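Local coordinates for Rho-class glutathione S-transferase (Laternula elliptica, PDB 3QAV), which probably conjugates glutathione to electrophilic substrates, as a dimeric enzyme of the glutathione S-transferase superfamily, at residues Ser25-Trp31 against Val78-Gly84; Pro37-Val41 against Ser91-Cys95; Pro106-Ser110 against Phe181-Val186; Leu42-Glu47 against Arg219-Thr225; Thr125-Ser129 against Phe187-Met191. All coordinates share one frame; numbering follows the deposited sequence.

Contact 1 (Ser25-Trp31 against Val78-Gly84); sequences SKPFVYW and VPTFTDG
F28 and T82 face each other as a hydrogen-bonded antiparallel pair: F28 N donates to T82 O at 2.8 Å, and T82 N returns a bond to F28 O at 3.0 Å. Y30 N donates to T80 O (2.9 Å). Between them V29 and F81 form a non-hydrogen-bonded pair. At the outer end a water bridges K26 O, T82 OG1 and G84 N. The axes of strands 28-31 and 80-83 run at 173°, and these are the two inner strands of the mixed sheet in the thioredoxin-like N-terminal domain; the bond before P79 is cis, as in the conserved loop of that fold, and V78 binds glutathione. Apolar contacts occupy both faces. With chi1 at 171°, the F81 ring leans forward along its strand, where CE1 lies 3.5 Å from P27 CB and V29 CB meets the ring edge. An alanine at F81 is likely to leave P27 CB and V29 CB without their aromatic neighbour and open a gap on this face. On the other face, F28 CE1 sits 3.4 Å above the centre of the Y30 ring. D83 OD2 lies beside P27 CG (3.6 Å), its OD1 being bonded to Y97 and Y102.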
# COMPACT_ATOMS: atom_id res chain seq x y z
N SER A 25 4.62 -15.42 22.57
CA SER A 25 5.52 -15.24 23.75
C SER A 25 6.61 -14.21 23.45
O SER A 25 6.79 -13.24 24.19
CB SER A 25 6.15 -16.58 24.14
OG SER A 25 6.72 -17.23 23.01
N LYS A 26 7.34 -14.43 22.36
CA LYS A 26 8.41 -13.53 21.97
C LYS A 26 8.46 -13.43 20.45
O LYS A 26 8.77 -14.40 19.76
CB LYS A 26 9.75 -14.05 22.50
CG LYS A 26 10.91 -13.07 22.39
CD LYS A 26 12.15 -13.66 23.03
CE LYS A 26 13.32 -12.68 23.05
NZ LYS A 26 14.52 -13.29 23.70
N PRO A 27 8.16 -12.24 19.90
CA PRO A 27 8.18 -12.05 18.45
C PRO A 27 9.49 -12.50 17.84
O PRO A 27 10.54 -12.41 18.47
CB PRO A 27 7.97 -10.54 18.31
CG PRO A 27 7.12 -10.21 19.48
CD PRO A 27 7.76 -11.01 20.60
N PHE A 28 9.42 -12.99 16.61
CA PHE A 28 10.60 -13.43 15.88
C PHE A 28 10.46 -12.85 14.48
O PHE A 28 9.42 -13.01 13.84
CB PHE A 28 10.67 -14.96 15.81
CG PHE A 28 11.95 -15.47 15.20
CD1 PHE A 28 12.18 -15.34 13.83
CD2 PHE A 28 12.93 -16.04 16.00
CE1 PHE A 28 13.38 -15.78 13.26
CE2 PHE A 28 14.14 -16.48 15.44
CZ PHE A 28 14.37 -16.35 14.07
N VAL A 29 11.51 -12.19 14.00
CA VAL A 29 11.44 -11.58 12.68
C VAL A 29 12.58 -11.93 11.74
O VAL A 29 13.76 -11.76 12.07
CB VAL A 29 11.34 -10.04 12.81
CG1 VAL A 29 12.42 -9.53 13.74
CG2 VAL A 29 11.48 -9.40 11.44
N TYR A 30 12.21 -12.44 10.56
CA TYR A 30 13.18 -12.76 9.52
C TYR A 30 13.21 -11.50 8.67
O TYR A 30 12.16 -11.02 8.24
CB TYR A 30 12.69 -13.91 8.63
CG TYR A 30 12.55 -15.26 9.31
CD1 TYR A 30 11.41 -15.57 10.05
CD2 TYR A 30 13.55 -16.22 9.20
CE1 TYR A 30 11.27 -16.82 10.66
CE2 TYR A 30 13.42 -17.48 9.81
CZ TYR A 30 12.28 -17.76 10.54
OH TYR A 30 12.12 -19.00 11.12
N TRP A 31 14.41 -10.96 8.43
CA TRP A 31 14.52 -9.74 7.65
C TRP A 31 15.87 -9.61 6.97
O TRP A 31 16.82 -10.31 7.31
CB TRP A 31 14.29 -8.53 8.54
CG TRP A 31 15.30 -8.39 9.63
CD1 TRP A 31 15.30 -9.02 10.84
CD2 TRP A 31 16.46 -7.54 9.63
NE1 TRP A 31 16.38 -8.62 11.59
CE2 TRP A 31 17.10 -7.71 10.87
CE3 TRP A 31 17.01 -6.66 8.69
CZ2 TRP A 31 18.27 -7.02 11.21
CZ3 TRP A 31 18.17 -5.97 9.02
CH2 TRP A 31 18.79 -6.16 10.27
N VAL A 78 10.54 -11.20 2.60
CA VAL A 78 10.89 -10.76 3.93
C VAL A 78 10.33 -9.33 3.99
O VAL A 78 10.31 -8.63 2.98
CB VAL A 78 12.43 -10.82 4.11
CG1 VAL A 78 13.08 -9.49 3.78
CG2 VAL A 78 12.76 -11.28 5.50
N PRO A 79 9.89 -8.87 5.17
CA PRO A 79 9.88 -9.58 6.45
C PRO A 79 8.81 -10.65 6.62
O PRO A 79 7.72 -10.57 6.06
CB PRO A 79 9.67 -8.45 7.45
CG PRO A 79 8.69 -7.59 6.72
CD PRO A 79 9.33 -7.52 5.33
N THR A 80 9.16 -11.67 7.40
CA THR A 80 8.25 -12.74 7.75
C THR A 80 8.32 -12.63 9.26
O THR A 80 9.41 -12.51 9.83
CB THR A 80 8.75 -14.11 7.27
OG1 THR A 80 8.68 -14.16 5.84
CG2 THR A 80 7.88 -15.22 7.84
N PHE A 81 7.17 -12.65 9.91
CA PHE A 81 7.12 -12.45 11.35
C PHE A 81 6.22 -13.43 12.07
O PHE A 81 5.16 -13.79 11.57
CB PHE A 81 6.64 -11.01 11.57
CG PHE A 81 6.31 -10.67 13.00
CD1 PHE A 81 7.22 -9.97 13.78
CD2 PHE A 81 5.07 -10.97 13.53
CE1 PHE A 81 6.89 -9.57 15.08
CE2 PHE A 81 4.73 -10.58 14.83
CZ PHE A 81 5.65 -9.88 15.60
N THR A 82 6.65 -13.85 13.26
CA THR A 82 5.85 -14.74 14.10
C THR A 82 5.85 -14.18 15.52
O THR A 82 6.78 -13.47 15.93
CB THR A 82 6.39 -16.18 14.16
OG1 THR A 82 7.62 -16.19 14.89
CG2 THR A 82 6.61 -16.72 12.76
N ASP A 83 4.81 -14.50 16.27
CA ASP A 83 4.68 -14.07 17.66
C ASP A 83 3.80 -15.11 18.33
O ASP A 83 2.57 -14.99 18.35
CB ASP A 83 4.02 -12.69 17.74
CG ASP A 83 4.05 -12.12 19.14
OD1 ASP A 83 3.44 -11.05 19.37
OD2 ASP A 83 4.68 -12.74 20.02
N GLY A 84 4.44 -16.14 18.87
CA GLY A 84 3.69 -17.20 19.50
C GLY A 84 3.12 -18.02 18.36
O GLY A 84 3.88 -18.55 17.55
O HOH W 1 7.13 -16.12 17.81

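Contact 2 (Pro37-Val41 against Ser91-Cys95); sequences PCWKV and STAIC
S91 and K40 make the polar side of this contact. S91 OG donates to P37 O over 3.1 Å, meeting it in the carbonyl plane on a lone pair, with a C=O...O angle of 115°. The hydroxyl stands anti to its own backbone N (chi1 164°), which carries it across to helix 36-47. K40 reaches the other way: its chain bends at the third torsion, passes CE over S91 OG at 3.0 Å, and ends with NZ donating to T92 OG1 at 2.9 Å. The same NZ lies 3.0 Å from S91 OG. It also makes a cation-pi contact with F187 of helix 183-197, whose side chain packs on T92 as well.

The two helical segments are nearly parallel, their axes 9.1 Å apart and only 4° from alignment. In the thioredoxin-like fold of the N-terminal glutathione S-transferase domain, two such helices pack side by side on one face of the sheet. S91 is a glutathione-binding residue, and its place at the start of its helix puts the hydroxyl near P37, whose ring lies close to S35 of the same site.

Apolar contact takes over further along. V41 CG2 rests against I94 CG2 at 3.7 Å, the two side chains crossing at about a right angle, and V41 CG1 adds to the same methyl. C95 SG lies 4.2 Å from K40 CB. Beyond the pair, T92 packs on F123 of the second subunit and A93 on its Y119.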
# COMPACT_ATOMS: atom_id res chain seq x y z
N PRO A 37 10.58 -2.34 3.96
CA PRO A 37 9.52 -3.03 4.70
C PRO A 37 10.05 -3.73 5.96
O PRO A 37 9.33 -3.87 6.96
CB PRO A 37 8.93 -4.00 3.65
CG PRO A 37 9.95 -4.07 2.55
CD PRO A 37 10.56 -2.69 2.53
N CYS A 38 11.31 -4.16 5.93
CA CYS A 38 11.90 -4.80 7.10
C CYS A 38 12.20 -3.73 8.14
O CYS A 38 11.93 -3.90 9.33
CB CYS A 38 13.20 -5.53 6.73
SG CYS A 38 12.96 -7.00 5.69
N TRP A 39 12.77 -2.63 7.67
CA TRP A 39 13.15 -1.52 8.54
C TRP A 39 11.94 -1.04 9.33
O TRP A 39 12.03 -0.79 10.52
CB TRP A 39 13.72 -0.36 7.71
CG TRP A 39 14.65 0.54 8.48
CD1 TRP A 39 14.73 0.68 9.83
CD2 TRP A 39 15.59 1.46 7.92
NE1 TRP A 39 15.67 1.63 10.15
CE2 TRP A 39 16.22 2.13 9.00
CE3 TRP A 39 15.98 1.79 6.61
CZ2 TRP A 39 17.20 3.11 8.81
CZ3 TRP A 39 16.96 2.76 6.43
CH2 TRP A 39 17.56 3.41 7.52
N LYS A 40 10.80 -0.92 8.65
CA LYS A 40 9.57 -0.48 9.29
C LYS A 40 9.30 -1.33 10.53
O LYS A 40 9.02 -0.81 11.62
CB LYS A 40 8.39 -0.63 8.33
CG LYS A 40 8.29 0.43 7.24
CD LYS A 40 7.32 0.00 6.13
CE LYS A 40 5.90 -0.22 6.65
NZ LYS A 40 4.95 -0.70 5.57
N VAL A 41 9.37 -2.64 10.35
CA VAL A 41 9.13 -3.58 11.44
C VAL A 41 10.12 -3.43 12.60
O VAL A 41 9.72 -3.42 13.76
CB VAL A 41 9.14 -5.04 10.92
CG1 VAL A 41 8.97 -6.01 12.08
CG2 VAL A 41 7.99 -5.24 9.92
N SER A 91 4.45 -6.20 5.79
CA SER A 91 5.07 -5.21 6.66
C SER A 91 4.07 -4.30 7.39
O SER A 91 4.18 -4.09 8.60
CB SER A 91 6.03 -4.35 5.84
OG SER A 91 6.38 -3.16 6.53
N THR A 92 3.11 -3.76 6.65
CA THR A 92 2.12 -2.88 7.25
C THR A 92 1.25 -3.64 8.24
O THR A 92 0.92 -3.13 9.32
CB THR A 92 1.26 -2.22 6.15
OG1 THR A 92 2.10 -1.41 5.32
CG2 THR A 92 0.16 -1.34 6.76
N ALA A 93 0.90 -4.88 7.90
CA ALA A 93 0.07 -5.69 8.78
C ALA A 93 0.83 -5.99 10.07
O ALA A 93 0.24 -6.00 11.14
CB ALA A 93 -0.31 -6.99 8.09
N ILE A 94 2.13 -6.25 9.95
CA ILE A 94 2.94 -6.54 11.11
C ILE A 94 2.94 -5.33 12.06
O ILE A 94 2.74 -5.47 13.27
CB ILE A 94 4.40 -6.87 10.70
CG1 ILE A 94 4.45 -8.22 9.98
CG2 ILE A 94 5.29 -6.88 11.92
CD1 ILE A 94 5.78 -8.51 9.32
N CYS A 95 3.16 -4.15 11.49
CA CYS A 95 3.17 -2.91 12.26
C CYS A 95 1.85 -2.68 12.96
O CYS A 95 1.82 -2.32 14.13
CB CYS A 95 3.50 -1.72 11.36
SG CYS A 95 5.24 -1.73 10.81

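Contact 3 (Pro106-Ser110 against Phe181-Val186); sequences PLFPS and FTMADV
L107 lies alongside F181, both side chains pointing the same way, and its CD2 meets the edge of the F181 ring in plane, 3.7 Å from CE2. The other methyl of L107, CD1, turns to M183 CE at 3.9 Å; here the two side chains cross at about a right angle. M183 is folded back by bends at chi2 (64°) and chi3 (80°), which bring its CE within range of both L107 CD1 and F108 CE1. F108 starts away from the helix, but its ring end returns to cross M183 at a slant, with CE1 3.6 Å from M183 CB. One backbone bond joins the segments: M183 N donates to L107 O at 2.8 Å, in the carbonyl plane and on a lone pair. T182 precedes helix 183-197 as its N-cap, and with D185 it forms the capping box found in the C-terminal domain of glutathione S-transferases: T182 N bonds to the anti lone pair of D185 OD1 at 3.1 Å, and A184 N makes a weak bond back to T182 OG1. The loop 106-110 thus supplies an acceptor for an N-H of the first turn. D185 OD2 is held in addition by Y212 OH and V176 N, while M183 packs on V44 of helix 36-47.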
# COMPACT_ATOMS: atom_id res chain seq x y z
N PRO A 106 2.30 3.69 22.54
CA PRO A 106 1.54 4.00 21.31
C PRO A 106 2.25 4.83 20.24
O PRO A 106 2.84 5.87 20.54
CB PRO A 106 0.29 4.69 21.85
CG PRO A 106 0.78 5.36 23.08
CD PRO A 106 1.64 4.29 23.71
N LEU A 107 2.19 4.36 19.00
CA LEU A 107 2.79 5.08 17.88
C LEU A 107 1.71 5.89 17.18
O LEU A 107 1.93 6.45 16.10
CB LEU A 107 3.46 4.11 16.90
CG LEU A 107 4.71 3.41 17.47
CD1 LEU A 107 5.37 2.54 16.41
CD2 LEU A 107 5.69 4.47 17.96
N PHE A 108 0.53 5.94 17.79
CA PHE A 108 -0.60 6.72 17.29
C PHE A 108 -1.13 7.55 18.46
O PHE A 108 -1.15 7.07 19.60
CB PHE A 108 -1.75 5.83 16.82
CG PHE A 108 -1.55 5.19 15.48
CD1 PHE A 108 -0.87 3.99 15.36
CD2 PHE A 108 -2.11 5.76 14.34
CE1 PHE A 108 -0.75 3.36 14.12
CE2 PHE A 108 -1.99 5.14 13.10
CZ PHE A 108 -1.31 3.93 12.99
N PRO A 109 -1.56 8.80 18.20
CA PRO A 109 -2.09 9.61 19.30
C PRO A 109 -3.49 9.06 19.59
O PRO A 109 -3.94 8.15 18.91
CB PRO A 109 -2.12 11.02 18.70
CG PRO A 109 -2.34 10.75 17.24
CD PRO A 109 -1.40 9.60 16.98
N SER A 110 -4.19 9.61 20.58
CA SER A 110 -5.52 9.09 20.91
C SER A 110 -6.66 9.75 20.13
O SER A 110 -7.66 9.10 19.82
CB SER A 110 -5.78 9.22 22.42
OG SER A 110 -5.79 10.57 22.84
N PHE A 181 6.73 11.90 17.11
CA PHE A 181 7.09 10.72 16.33
C PHE A 181 5.86 9.80 16.33
O PHE A 181 5.24 9.60 17.37
CB PHE A 181 8.28 10.03 16.99
CG PHE A 181 8.66 8.71 16.37
CD1 PHE A 181 9.62 8.66 15.36
CD2 PHE A 181 8.05 7.53 16.79
CE1 PHE A 181 9.98 7.43 14.79
CE2 PHE A 181 8.39 6.30 16.22
CZ PHE A 181 9.36 6.25 15.22
N THR A 182 5.51 9.25 15.17
CA THR A 182 4.35 8.36 15.08
C THR A 182 4.59 7.28 14.03
O THR A 182 5.64 7.25 13.39
CB THR A 182 3.07 9.13 14.67
OG1 THR A 182 3.24 9.66 13.35
CG2 THR A 182 2.80 10.27 15.64
N MET A 183 3.61 6.40 13.85
CA MET A 183 3.73 5.32 12.87
C MET A 183 4.08 5.88 11.49
O MET A 183 4.75 5.22 10.71
CB MET A 183 2.43 4.51 12.77
CG MET A 183 2.55 3.25 11.93
SD MET A 183 3.70 2.04 12.63
CE MET A 183 2.67 1.28 13.89
N ALA A 184 3.61 7.09 11.19
CA ALA A 184 3.89 7.72 9.90
C ALA A 184 5.38 7.87 9.63
O ALA A 184 5.84 7.70 8.50
CB ALA A 184 3.21 9.08 9.81
N ASP A 185 6.15 8.20 10.68
CA ASP A 185 7.59 8.35 10.52
C ASP A 185 8.27 7.01 10.29
O ASP A 185 9.33 6.93 9.66
CB ASP A 185 8.18 9.05 11.74
CG ASP A 185 7.65 10.46 11.89
OD1 ASP A 185 6.77 10.68 12.75
OD2 ASP A 185 8.11 11.34 11.13
N VAL A 186 7.65 5.95 10.79
CA VAL A 186 8.19 4.61 10.63
C VAL A 186 8.14 4.25 9.14
O VAL A 186 9.05 3.60 8.61
CB VAL A 186 7.32 3.59 11.41
CG1 VAL A 186 7.63 2.18 10.94
CG2 VAL A 186 7.57 3.73 12.90

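Contact 4 (Leu42-Glu47 against Arg219-Thr225); sequences LLVLQE and RPTIVKT
E47 and R219 hold the tight polar end. R219 is extended from CG to NE and grips the carboxylate side-on: NE bonds to OE1 at 2.6 Å with an N-H...O angle of 172°, and NH1 to OE2 at 3.0 Å. Both come from the syn side, somewhat out of the carboxylate plane, and the carboxylate and guanidinium planes are 20° apart. OE1 takes a second donor, T221 OG1, at 2.6 Å from above its plane. A glutamine in place of E47 is likely to leave the R219 guanidinium without its countercharge and weaken the grip on T221. The F181 ring makes a cation-pi contact with the same guanidinium. L43 CD2 packs against I222 CD1 and lies 3.3 Å from T225 OG1, itself bonded to T221 O and W39 NE1. The T225 methyl CG2 fits against L42 CB (3.7 Å) and Q46 CG (3.8 Å).

Toward solvent the fit is looser: Q46 OE1 lies 3.3 Å from CD of the exposed K224, and Q46 NE2 bonds to Y52 OH. The helical segments cross at 134°. This interdomain contact of the glutathione S-transferase fold joins the first helix of the thioredoxin-like domain to short helix 220-224 near the C-terminal end of the helical region.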
# COMPACT_ATOMS: atom_id res chain seq x y z
N LEU A 42 11.41 -3.31 12.29
CA LEU A 42 12.42 -3.17 13.33
C LEU A 42 12.22 -1.89 14.13
O LEU A 42 12.42 -1.86 15.35
CB LEU A 42 13.82 -3.20 12.73
CG LEU A 42 14.21 -4.47 11.95
CD1 LEU A 42 15.64 -4.33 11.42
CD2 LEU A 42 14.10 -5.69 12.86
N LEU A 43 11.84 -0.82 13.44
CA LEU A 43 11.62 0.47 14.08
C LEU A 43 10.46 0.41 15.06
O LEU A 43 10.54 0.94 16.16
CB LEU A 43 11.37 1.56 13.04
CG LEU A 43 12.60 2.12 12.34
CD1 LEU A 43 12.19 3.24 11.40
CD2 LEU A 43 13.58 2.65 13.38
N VAL A 44 9.37 -0.22 14.65
CA VAL A 44 8.21 -0.34 15.54
C VAL A 44 8.59 -1.13 16.79
O VAL A 44 8.27 -0.72 17.90
CB VAL A 44 7.04 -1.08 14.85
CG1 VAL A 44 5.94 -1.38 15.86
CG2 VAL A 44 6.49 -0.23 13.72
N LEU A 45 9.28 -2.25 16.61
CA LEU A 45 9.71 -3.07 17.74
C LEU A 45 10.63 -2.30 18.69
O LEU A 45 10.44 -2.33 19.90
CB LEU A 45 10.44 -4.33 17.24
CG LEU A 45 9.60 -5.41 16.56
CD1 LEU A 45 10.53 -6.39 15.83
CD2 LEU A 45 8.74 -6.14 17.59
N GLN A 46 11.62 -1.61 18.12
CA GLN A 46 12.56 -0.83 18.91
C GLN A 46 11.87 0.33 19.63
O GLN A 46 12.05 0.52 20.83
CB GLN A 46 13.67 -0.27 18.02
CG GLN A 46 14.64 -1.31 17.44
CD GLN A 46 15.61 -1.85 18.47
OE1 GLN A 46 16.13 -1.11 19.31
NE2 GLN A 46 15.89 -3.15 18.40
N GLU A 47 11.08 1.10 18.89
CA GLU A 47 10.38 2.24 19.48
C GLU A 47 9.49 1.82 20.64
O GLU A 47 9.44 2.49 21.67
CB GLU A 47 9.54 2.95 18.42
CG GLU A 47 10.36 3.75 17.42
CD GLU A 47 10.91 5.03 18.02
OE1 GLU A 47 11.84 5.62 17.43
OE2 GLU A 47 10.40 5.46 19.07
N ARG A 219 18.34 9.70 16.17
CA ARG A 219 17.44 9.00 17.07
C ARG A 219 18.01 7.60 17.32
O ARG A 219 18.23 6.83 16.39
CB ARG A 219 16.06 8.92 16.41
CG ARG A 219 14.91 8.61 17.35
CD ARG A 219 13.58 8.60 16.58
NE ARG A 219 12.49 8.14 17.42
CZ ARG A 219 11.84 8.91 18.29
NH1 ARG A 219 10.86 8.39 19.02
NH2 ARG A 219 12.15 10.20 18.41
N PRO A 220 18.26 7.26 18.60
CA PRO A 220 18.83 5.95 18.96
C PRO A 220 18.24 4.70 18.29
O PRO A 220 19.00 3.81 17.90
CB PRO A 220 18.70 5.92 20.49
CG PRO A 220 17.59 6.89 20.78
CD PRO A 220 17.85 8.00 19.81
N THR A 221 16.92 4.63 18.16
CA THR A 221 16.29 3.48 17.53
C THR A 221 16.64 3.35 16.05
O THR A 221 16.71 2.24 15.51
CB THR A 221 14.75 3.53 17.65
OG1 THR A 221 14.26 4.75 17.07
CG2 THR A 221 14.32 3.45 19.11
N ILE A 222 16.84 4.49 15.38
CA ILE A 222 17.20 4.49 13.97
C ILE A 222 18.66 4.06 13.86
O ILE A 222 19.02 3.28 12.99
CB ILE A 222 17.02 5.89 13.30
CG1 ILE A 222 15.55 6.15 12.94
CG2 ILE A 222 17.82 5.96 12.00
CD1 ILE A 222 14.66 6.40 14.12
N VAL A 223 19.50 4.59 14.75
CA VAL A 223 20.92 4.24 14.75
C VAL A 223 21.06 2.73 14.86
O VAL A 223 21.86 2.11 14.16
CB VAL A 223 21.67 4.89 15.94
CG1 VAL A 223 23.12 4.41 15.96
CG2 VAL A 223 21.61 6.40 15.81
N LYS A 224 20.25 2.14 15.75
CA LYS A 224 20.26 0.70 15.98
C LYS A 224 19.76 -0.13 14.80
O LYS A 224 20.10 -1.30 14.66
CB LYS A 224 19.40 0.36 17.20
CG LYS A 224 19.87 0.95 18.51
CD LYS A 224 19.03 0.42 19.68
CE LYS A 224 19.68 0.71 21.03
NZ LYS A 224 19.90 2.17 21.24
N THR A 225 18.94 0.47 13.94
CA THR A 225 18.41 -0.28 12.82
C THR A 225 18.91 0.09 11.43
O THR A 225 18.28 -0.26 10.44
CB THR A 225 16.89 -0.22 12.84
OG1 THR A 225 16.47 1.15 12.84
CG2 THR A 225 16.35 -0.93 14.08

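Contact 5 (Thr125-Ser129 against Phe187-Met191); sequences TSNIS and FFFPM
M191 turns its CG anti to the carbonyl carbon (chi1 -67°) and stays extended at chi2, which lays SD alongside residues 125-129. SD comes 3.8 Å from T125 CB, and M191 CB lies 4.2 Å from I128 CG2, so the side chain passes both residues at a slant. The place of its terminal CE is doubtful, because the model sets that methyl too close to S129 OG. I128 has CG1 anti to its carbonyl carbon and an extended chi2 (175°). That carries CD1 out to the edge of the F188 ring, 3.5 Å from CE1, with the two side chains at about a right angle.

T125 works at the other end. Its CG2 also meets the F188 ring near the plane, at the edge, and lies 4.1 Å from F188 CB, whereas OG1 faces F187 CB at 3.8 Å. That hydroxyl is bonded to M122 O within its own chain, one turn back. No hydrogen bond crosses between the segments, and the contact rests on methyl, thioether and ring surfaces.

Helix 183-197 is kinked at P190, and the contact spans the residues around that kink. It lies inside the all-helical domain: W165 of helix 148-172 stacks on F188 and touches T125 and I128, Y212 of helix 207-217 meets F188 as well, and helix 36-47 reaches P190 through W39 and L43.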
# COMPACT_ATOMS: atom_id res chain seq x y z
N THR A 125 2.95 7.45 1.76
CA THR A 125 4.38 7.20 1.52
C THR A 125 4.64 6.27 0.34
O THR A 125 5.75 6.23 -0.19
CB THR A 125 5.10 6.60 2.75
OG1 THR A 125 4.61 5.28 3.00
CG2 THR A 125 4.89 7.46 3.97
N SER A 126 3.62 5.52 -0.07
CA SER A 126 3.78 4.59 -1.18
C SER A 126 4.08 5.33 -2.48
O SER A 126 4.72 4.79 -3.38
CB SER A 126 2.52 3.73 -1.37
OG SER A 126 1.53 4.43 -2.10
N ASN A 127 3.62 6.58 -2.58
CA ASN A 127 3.87 7.41 -3.76
C ASN A 127 5.35 7.72 -3.94
O ASN A 127 5.79 8.06 -5.03
CB ASN A 127 3.13 8.74 -3.65
CG ASN A 127 1.65 8.61 -3.86
OD1 ASN A 127 1.20 8.09 -4.89
ND2 ASN A 127 0.87 9.08 -2.89
N ILE A 128 6.11 7.63 -2.86
CA ILE A 128 7.53 7.90 -2.92
C ILE A 128 8.20 6.79 -3.70
O ILE A 128 9.05 7.05 -4.54
CB ILE A 128 8.14 8.00 -1.51
CG1 ILE A 128 7.50 9.17 -0.76
CG2 ILE A 128 9.67 8.17 -1.61
CD1 ILE A 128 7.94 9.30 0.70
N SER A 129 7.80 5.55 -3.42
CA SER A 129 8.35 4.40 -4.12
C SER A 129 8.10 4.56 -5.62
O SER A 129 9.01 4.45 -6.43
CB SER A 129 7.67 3.11 -3.65
OG SER A 129 7.93 2.85 -2.29
N PHE A 187 7.08 4.69 8.48
CA PHE A 187 6.91 4.41 7.05
C PHE A 187 7.73 5.37 6.20
O PHE A 187 8.33 4.98 5.20
CB PHE A 187 5.43 4.55 6.65
CG PHE A 187 4.56 3.41 7.11
CD1 PHE A 187 4.54 3.01 8.44
CD2 PHE A 187 3.74 2.74 6.19
CE1 PHE A 187 3.71 1.96 8.85
CE2 PHE A 187 2.92 1.69 6.60
CZ PHE A 187 2.91 1.30 7.93
N PHE A 188 7.75 6.63 6.60
CA PHE A 188 8.43 7.67 5.83
C PHE A 188 9.95 7.66 5.83
O PHE A 188 10.58 7.58 4.78
CB PHE A 188 7.93 9.04 6.30
CG PHE A 188 8.47 10.18 5.49
CD1 PHE A 188 8.23 10.27 4.13
CD2 PHE A 188 9.21 11.19 6.11
CE1 PHE A 188 8.71 11.34 3.38
CE2 PHE A 188 9.70 12.27 5.37
CZ PHE A 188 9.45 12.34 4.01
N PHE A 189 10.54 7.74 7.02
CA PHE A 189 11.99 7.80 7.15
C PHE A 189 12.79 6.78 6.34
O PHE A 189 13.72 7.15 5.63
CB PHE A 189 12.39 7.70 8.61
CG PHE A 189 13.86 7.67 8.82
CD1 PHE A 189 14.61 8.83 8.72
CD2 PHE A 189 14.51 6.45 9.05
CE1 PHE A 189 15.99 8.79 8.85
CE2 PHE A 189 15.88 6.40 9.18
CZ PHE A 189 16.63 7.57 9.08
N PRO A 190 12.47 5.48 6.46
CA PRO A 190 13.25 4.51 5.69
C PRO A 190 13.36 4.90 4.21
O PRO A 190 14.40 4.69 3.58
CB PRO A 190 12.46 3.22 5.89
CG PRO A 190 11.98 3.36 7.31
CD PRO A 190 11.50 4.81 7.34
N MET A 191 12.29 5.45 3.68
CA MET A 191 12.28 5.86 2.29
C MET A 191 13.22 7.04 2.07
O MET A 191 13.90 7.12 1.05
CB MET A 191 10.86 6.19 1.84
CG MET A 191 9.97 4.95 1.84
SD MET A 191 8.31 5.28 1.25
CE MET A 191 8.47 4.83 -0.45

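Contacts 3 and 5 are the buried ones, both on helix 183-197; contact 3 combines apolar side chains with a backbone bond at the helix start, while contact 5 has no hydrogen bond across it. Contacts 1, 2 and 4 are partly buried. Contact 1 is strand pairing, ruled by backbone bonds, and contacts 2 and 4 use successive turns of helix 36-47 and add charged and hydroxyl groups to apolar packing. That helix touches the sheet of contact 1 on one side, through L42 and C38, and helix 183-197 on the other, through W39, K40, L43 and V44. W39 bonds to T225, tying contact 2 to contact 4, and F181 of contact 3 lies against E47 and R219.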